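Local coordinates for putative uncharacterized protein (Coprinopsis cinerea, PDB 3W9A) that probably hydrolyses beta-glucan chains as the catalytic domain of a fungal glycoside hydrolase of family 131, built on a beta-jelly roll, at residues 7-12 / 28-33; 81-86 / 199-204. All coordinates share one frame; numbering follows the deposited sequence.

In the fold
From the N terminus, the chain leaves strand 3-6, which belongs to one sheet of the jelly roll, and runs through the loop 7-12 and helix 15-18 before it enters strand 30-34 of the other sheet. Contact 1 closes this short excursion by packing the loop on the start of that strand. Contact 2 opens only afterwards and spans more than a hundred residues, joining strand 77-83 to strand 199-201. The two are in series, neither nested nor crossed, with centres about 9 Å apart. They meet where strands 30-34 and 77-83 run side by side: Gln31 N lies 2.7 Å from Ile82 O, a probable hydrogen bond.

Contact 1: 7-12 / 28-33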
loop_
_atom_site.group_PDB
_atom_site.type_symbol
_atom_site.label_atom_id
_atom_site.label_comp_id
_atom_site.label_asym_id
_atom_site.label_seq_id
_atom_site.Cartn_x
_atom_site.Cartn_y
_atom_site.Cartn_z
ATOM N N GLY A 7 5.572 4.316 -8.631
ATOM C CA GLY A 7 4.866 3.031 -8.626
ATOM C C GLY A 7 3.641 2.983 -9.519
ATOM O O GLY A 7 2.765 2.119 -9.336
ATOM N N SER A 8 3.562 3.900 -10.484
ATOM C CA SER A 8 2.494 3.884 -11.479
ATOM C C SER A 8 2.361 2.478 -12.031
ATOM O O SER A 8 3.362 1.803 -12.229
ATOM C CB SER A 8 2.831 4.827 -12.636
ATOM O OG SER A 8 2.006 4.536 -13.751
ATOM N N PHE A 9 1.130 2.029 -12.266
ATOM C CA PHE A 9 0.905 0.740 -12.890
ATOM C C PHE A 9 0.698 0.890 -14.406
ATOM O O PHE A 9 0.300 -0.078 -15.076
ATOM C CB PHE A 9 -0.289 0.020 -12.242
ATOM C CG PHE A 9 -0.059 -0.341 -10.807
ATOM C CD1 PHE A 9 0.900 -1.271 -10.464
ATOM C CD2 PHE A 9 -0.790 0.262 -9.791
ATOM C CE1 PHE A 9 1.133 -1.598 -9.139
ATOM C CE2 PHE A 9 -0.566 -0.071 -8.467
ATOM C CZ PHE A 9 0.402 -0.996 -8.140
ATOM N N ASN A 10 0.988 2.075 -14.968
ATOM C CA ASN A 10 0.688 2.288 -16.395
ATOM C C ASN A 10 1.394 1.271 -17.312
ATOM O O ASN A 10 0.884 0.958 -18.366
ATOM C CB ASN A 10 1.024 3.714 -16.849
ATOM C CG ASN A 10 0.069 4.746 -16.306
ATOM O OD1 ASN A 10 -1.003 4.412 -15.786
ATOM N ND2 ASN A 10 0.456 6.026 -16.420
ATOM N N ASN A 11 2.558 0.770 -16.915
ATOM C CA ASN A 11 3.302 -0.180 -17.747
ATOM C C ASN A 11 2.993 -1.615 -17.383
ATOM O O ASN A 11 3.518 -2.534 -17.997
ATOM C CB ASN A 11 4.806 0.057 -17.636
ATOM C CG ASN A 11 5.237 1.326 -18.328
ATOM O OD1 ASN A 11 4.430 2.015 -18.949
ATOM N ND2 ASN A 11 6.518 1.647 -18.221
ATOM N N TYR A 12 2.132 -1.806 -16.388
ATOM C CA TYR A 12 1.765 -3.148 -15.960
ATOM C C TYR A 12 0.370 -3.426 -16.474
ATOM O O TYR A 12 -0.608 -2.988 -15.882
ATOM C CB TYR A 12 1.879 -3.296 -14.433
ATOM C CG TYR A 12 3.314 -3.271 -13.961
ATOM C CD1 TYR A 12 4.049 -4.453 -13.802
ATOM C CD2 TYR A 12 3.958 -2.063 -13.706
ATOM C CE1 TYR A 12 5.372 -4.419 -13.357
ATOM C CE2 TYR A 12 5.275 -2.026 -13.278
ATOM C CZ TYR A 12 5.982 -3.191 -13.107
ATOM O OH TYR A 12 7.305 -3.107 -12.688
ATOM N N GLY A 28 11.896 -3.072 -14.220
ATOM C CA GLY A 28 10.652 -2.420 -13.849
ATOM C C GLY A 28 10.759 -1.726 -12.508
ATOM O O GLY A 28 11.854 -1.443 -12.016
ATOM N N THR A 29 9.609 -1.455 -11.910
ATOM C CA THR A 29 9.569 -0.689 -10.673
ATOM C C THR A 29 9.171 -1.477 -9.423
ATOM O O THR A 29 9.139 -0.923 -8.346
ATOM C CB THR A 29 8.588 0.477 -10.843
ATOM O OG1 THR A 29 7.416 0.004 -11.523
ATOM C CG2 THR A 29 9.253 1.622 -11.662
ATOM N N TYR A 30 8.861 -2.752 -9.571
ATOM C CA TYR A 30 8.364 -3.574 -8.460
ATOM C C TYR A 30 9.034 -4.939 -8.395
ATOM O O TYR A 30 9.097 -5.650 -9.398
ATOM C CB TYR A 30 6.869 -3.812 -8.628
ATOM C CG TYR A 30 5.982 -2.646 -8.284
ATOM C CD1 TYR A 30 5.664 -2.359 -6.959
ATOM C CD2 TYR A 30 5.411 -1.861 -9.271
ATOM C CE1 TYR A 30 4.813 -1.302 -6.635
ATOM C CE2 TYR A 30 4.559 -0.807 -8.947
ATOM C CZ TYR A 30 4.264 -0.546 -7.628
ATOM O OH TYR A 30 3.431 0.486 -7.285
ATOM N N GLN A 31 9.489 -5.306 -7.199
ATOM C CA GLN A 31 9.999 -6.650 -6.929
ATOM C C GLN A 31 8.816 -7.548 -6.602
ATOM O O GLN A 31 7.926 -7.170 -5.849
ATOM C CB GLN A 31 10.953 -6.658 -5.771
ATOM C CG GLN A 31 12.038 -5.610 -5.841
ATOM C CD GLN A 31 13.048 -5.734 -4.732
ATOM O OE1 GLN A 31 12.737 -6.155 -3.622
ATOM N NE2 GLN A 31 14.257 -5.326 -5.017
ATOM N N TRP A 32 8.822 -8.744 -7.164
ATOM C CA TRP A 32 7.678 -9.625 -7.016
ATOM C C TRP A 32 8.226 -11.012 -6.656
ATOM O O TRP A 32 8.658 -11.772 -7.530
ATOM C CB TRP A 32 6.886 -9.619 -8.302
ATOM C CG TRP A 32 5.741 -10.593 -8.395
ATOM C CD1 TRP A 32 5.455 -11.402 -9.440
ATOM C CD2 TRP A 32 4.748 -10.840 -7.403
ATOM N NE1 TRP A 32 4.337 -12.147 -9.171
ATOM C CE2 TRP A 32 3.876 -11.808 -7.925
ATOM C CE3 TRP A 32 4.488 -10.303 -6.130
ATOM C CZ2 TRP A 32 2.778 -12.280 -7.220
ATOM C CZ3 TRP A 32 3.371 -10.766 -5.429
ATOM C CH2 TRP A 32 2.533 -11.734 -5.972
ATOM N N TYR A 33 8.293 -11.263 -5.355
ATOM C CA TYR A 33 8.757 -12.556 -4.812
ATOM C C TYR A 33 8.011 -12.998 -3.545
ATOM O O TYR A 33 8.067 -14.158 -3.206
ATOM C CB TYR A 33 10.267 -12.541 -4.542
ATOM C CG TYR A 33 10.715 -11.573 -3.469
ATOM C CD1 TYR A 33 10.883 -11.983 -2.156
ATOM C CD2 TYR A 33 10.961 -10.243 -3.773
ATOM C CE1 TYR A 33 11.294 -11.089 -1.166
ATOM C CE2 TYR A 33 11.374 -9.345 -2.798
ATOM C CZ TYR A 33 11.532 -9.761 -1.495
ATOM O OH TYR A 33 11.941 -8.841 -0.537
HETATM O O HOH W 1 6.019 2.249 -11.968
HETATM O O HOH W 2 8.959 -4.761 -12.100
#
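Phe9 and Tyr12 pack with Tyr30 in an aromatic cluster, a loop-to-strand contact in which the segment after strand 3-6 lies against the beginning of strand 30-34. Tyr30 points its side chain toward the loop and meets both loop rings, the three forming a triangular cluster. Its ring is nearly parallel to that of Phe9, the planes at 8°, but the two are slid apart and overlap little; Phe9 CE1 touches Tyr30 CE2 at 3.5 Å. Against Tyr12 it is turned steeply, in an offset edge-to-face stack with planes at 77° that directs the Tyr30 edge to the Tyr12 face. The phenol of Tyr30 ends in a hydrogen bond, OH donating to Gly7 O at 2.7 Å, on a carbonyl lone pair and in the plane of the Tyr30 ring. The same carbonyl oxygen sits over the centre of the Phe9 ring. Gly7 suits this place because a beta carbon there would collide with the Tyr30 hydroxyl.

The loop owes its shape to a type I turn from Phe9 to Tyr12, closed by Tyr12 N to Phe9 O, and to an ST turn in which Ser8 OG accepts from Asn10 N; Ser8 OG also bonds Glu58. Tyr12, its CG anti to the carbonyl carbon (chi1 -70°), extends toward Thr29, whose backbone N donates to Tyr12 OH at 2.9 Å. Water 1 bridges the segments, donating a hydrogen bond to Ser8 O and accepting one from Thr29 OG1, each at 2.7 Å. Beyond the cluster, Leu46 of strand 44-47 touches Phe9 and Tyr12, Phe18 of helix 15-18 stacks on Tyr12, and Leu81 of strand 77-83 packs against Tyr30.

Contact 2: 81-86 / 199-204; sequences LIPQTN and FHVGVL
Leu81 and Val201 form an antiparallel hydrogen-bonded pair, Leu81 N to Val201 O at 2.9 Å and Val201 N to Leu81 O at 2.7 Å, while the short strand axes stand at 130°, well short of antiparallel. The first bond is nearly straight, 169° at the hydrogen, although its donor rises above the Val201 carbonyl plane. Two CA-H...O contacts follow, one of them from Ile82 CA to Phe199 O at 3.4 Å.

Ile82 and His200 run side by side on the same face of the sheet. With CG1 anti to the carbonyl carbon (chi1 -50°), Ile82 sets CD1 over the middle of the imidazole, a CH-pi contact 3.5 Å from the ring centroid. The ring's ND1 is bonded to Glu80 and its NE2 to a glycerol, which may mark a pocket. Pro83 packs its CD on Phe199 CB at 4.1 Å, with CG near the plane of the phenyl ring at its edge.

The chain turns a corner at Gly202, and pairing with strand 77-83 continues beyond it, Val203 with Thr79. Strand 77-83 lies between strand 30-34, through Ile82 and Gln31, and this segment, whose Phe199 and Val201 side chains touch Met117 of strand 114-119.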
loop_
_atom_site.group_PDB
_atom_site.type_symbol
_atom_site.label_atom_id
_atom_site.label_comp_id
_atom_site.label_asym_id
_atom_site.label_seq_id
_atom_site.Cartn_x
_atom_site.Cartn_y
_atom_site.Cartn_z
ATOM N N LEU A 81 4.218 -6.637 -3.083
ATOM C CA LEU A 81 5.301 -6.160 -3.948
ATOM C C LEU A 81 6.193 -5.240 -3.149
ATOM O O LEU A 81 5.780 -4.731 -2.106
ATOM C CB LEU A 81 4.710 -5.391 -5.129
ATOM C CG LEU A 81 3.831 -6.202 -6.082
ATOM C CD1 LEU A 81 2.738 -5.323 -6.678
ATOM C CD2 LEU A 81 4.661 -6.858 -7.179
ATOM N N ILE A 82 7.403 -5.020 -3.644
ATOM C CA ILE A 82 8.360 -4.118 -3.018
ATOM C C ILE A 82 8.894 -3.172 -4.086
ATOM O O ILE A 82 9.082 -3.576 -5.228
ATOM C CB ILE A 82 9.573 -4.859 -2.431
ATOM C CG1 ILE A 82 9.150 -6.041 -1.540
ATOM C CG2 ILE A 82 10.509 -3.901 -1.699
ATOM C CD1 ILE A 82 8.578 -5.653 -0.199
ATOM N N PRO A 83 9.089 -1.898 -3.738
ATOM C CA PRO A 83 9.663 -1.013 -4.740
ATOM C C PRO A 83 11.014 -1.501 -5.217
ATOM O O PRO A 83 11.828 -1.938 -4.407
ATOM C CB PRO A 83 9.821 0.306 -3.988
ATOM C CG PRO A 83 8.725 0.277 -2.980
ATOM C CD PRO A 83 8.674 -1.164 -2.536
ATOM N N GLN A 84 11.222 -1.443 -6.525
ATOM C CA GLN A 84 12.528 -1.664 -7.127
ATOM C C GLN A 84 13.087 -0.307 -7.521
ATOM O O GLN A 84 12.501 0.375 -8.364
ATOM C CB GLN A 84 12.404 -2.541 -8.372
ATOM C CG GLN A 84 13.718 -2.758 -9.135
ATOM C CD GLN A 84 14.695 -3.616 -8.356
ATOM O OE1 GLN A 84 14.421 -4.771 -8.046
ATOM N NE2 GLN A 84 15.870 -3.075 -8.097
ATOM N N THR A 85 14.208 0.081 -6.908
ATOM C CA THR A 85 14.880 1.351 -7.203
ATOM C C THR A 85 16.314 1.302 -6.741
ATOM O O THR A 85 16.640 0.541 -5.840
ATOM C CB THR A 85 14.186 2.542 -6.494
ATOM O OG1 THR A 85 14.885 3.751 -6.773
ATOM C CG2 THR A 85 14.119 2.347 -4.983
ATOM N N ASN A 86 17.169 2.121 -7.356
ATOM C CA ASN A 86 18.528 2.349 -6.861
ATOM C C ASN A 86 18.618 3.577 -5.981
ATOM O O ASN A 86 19.666 3.843 -5.413
ATOM C CB ASN A 86 19.507 2.543 -8.011
ATOM C CG ASN A 86 19.723 1.278 -8.812
ATOM O OD1 ASN A 86 19.420 0.152 -8.373
ATOM N ND2 ASN A 86 20.258 1.457 -10.005
ATOM N N PHE A 199 9.662 -1.869 1.805
ATOM C CA PHE A 199 8.310 -1.382 1.905
ATOM C C PHE A 199 7.353 -2.298 1.131
ATOM O O PHE A 199 7.528 -2.537 -0.075
ATOM C CB PHE A 199 8.225 0.052 1.404
ATOM C CG PHE A 199 6.858 0.656 1.567
ATOM C CD1 PHE A 199 6.343 0.898 2.841
ATOM C CD2 PHE A 199 6.082 0.970 0.469
ATOM C CE1 PHE A 199 5.088 1.433 2.997
ATOM C CE2 PHE A 199 4.813 1.512 0.628
ATOM C CZ PHE A 199 4.319 1.744 1.899
ATOM N N HIS A 200 6.344 -2.807 1.827
ATOM C CA HIS A 200 5.503 -3.880 1.313
ATOM C C HIS A 200 4.216 -3.323 0.766
ATOM O O HIS A 200 3.310 -2.968 1.521
ATOM C CB HIS A 200 5.244 -4.923 2.402
ATOM C CG HIS A 200 6.489 -5.639 2.828
ATOM N ND1 HIS A 200 6.629 -7.013 2.770
ATOM C CD2 HIS A 200 7.684 -5.158 3.249
ATOM C CE1 HIS A 200 7.833 -7.343 3.192
ATOM N NE2 HIS A 200 8.492 -6.236 3.485
ATOM N N VAL A 201 4.160 -3.219 -0.559
ATOM C CA VAL A 201 2.964 -2.753 -1.222
ATOM C C VAL A 201 2.045 -3.963 -1.384
ATOM O O VAL A 201 2.158 -4.715 -2.344
ATOM C CB VAL A 201 3.278 -2.129 -2.589
ATOM C CG1 VAL A 201 2.003 -1.714 -3.293
ATOM C CG2 VAL A 201 4.211 -0.930 -2.427
ATOM N N GLY A 202 1.147 -4.144 -0.434
ATOM C CA GLY A 202 0.291 -5.321 -0.408
ATOM C C GLY A 202 -0.243 -5.661 0.966
ATOM O O GLY A 202 -0.376 -4.784 1.827
ATOM N N VAL A 203 -0.543 -6.946 1.163
ATOM C CA VAL A 203 -1.344 -7.392 2.305
ATOM C C VAL A 203 -0.812 -8.661 2.901
ATOM O O VAL A 203 -0.512 -9.614 2.175
ATOM C CB VAL A 203 -2.792 -7.711 1.886
ATOM C CG1 VAL A 203 -3.641 -8.016 3.111
ATOM C CG2 VAL A 203 -3.374 -6.553 1.113
ATOM N N LEU A 204 -0.711 -8.658 4.226
ATOM C CA LEU A 204 -0.448 -9.841 5.007
ATOM C C LEU A 204 -1.643 -10.060 5.893
ATOM O O LEU A 204 -2.129 -9.107 6.531
ATOM C CB LEU A 204 0.818 -9.662 5.859
ATOM C CG LEU A 204 1.230 -10.775 6.842
ATOM C CD1 LEU A 204 2.731 -10.679 7.051
ATOM C CD2 LEU A 204 0.522 -10.672 8.192
#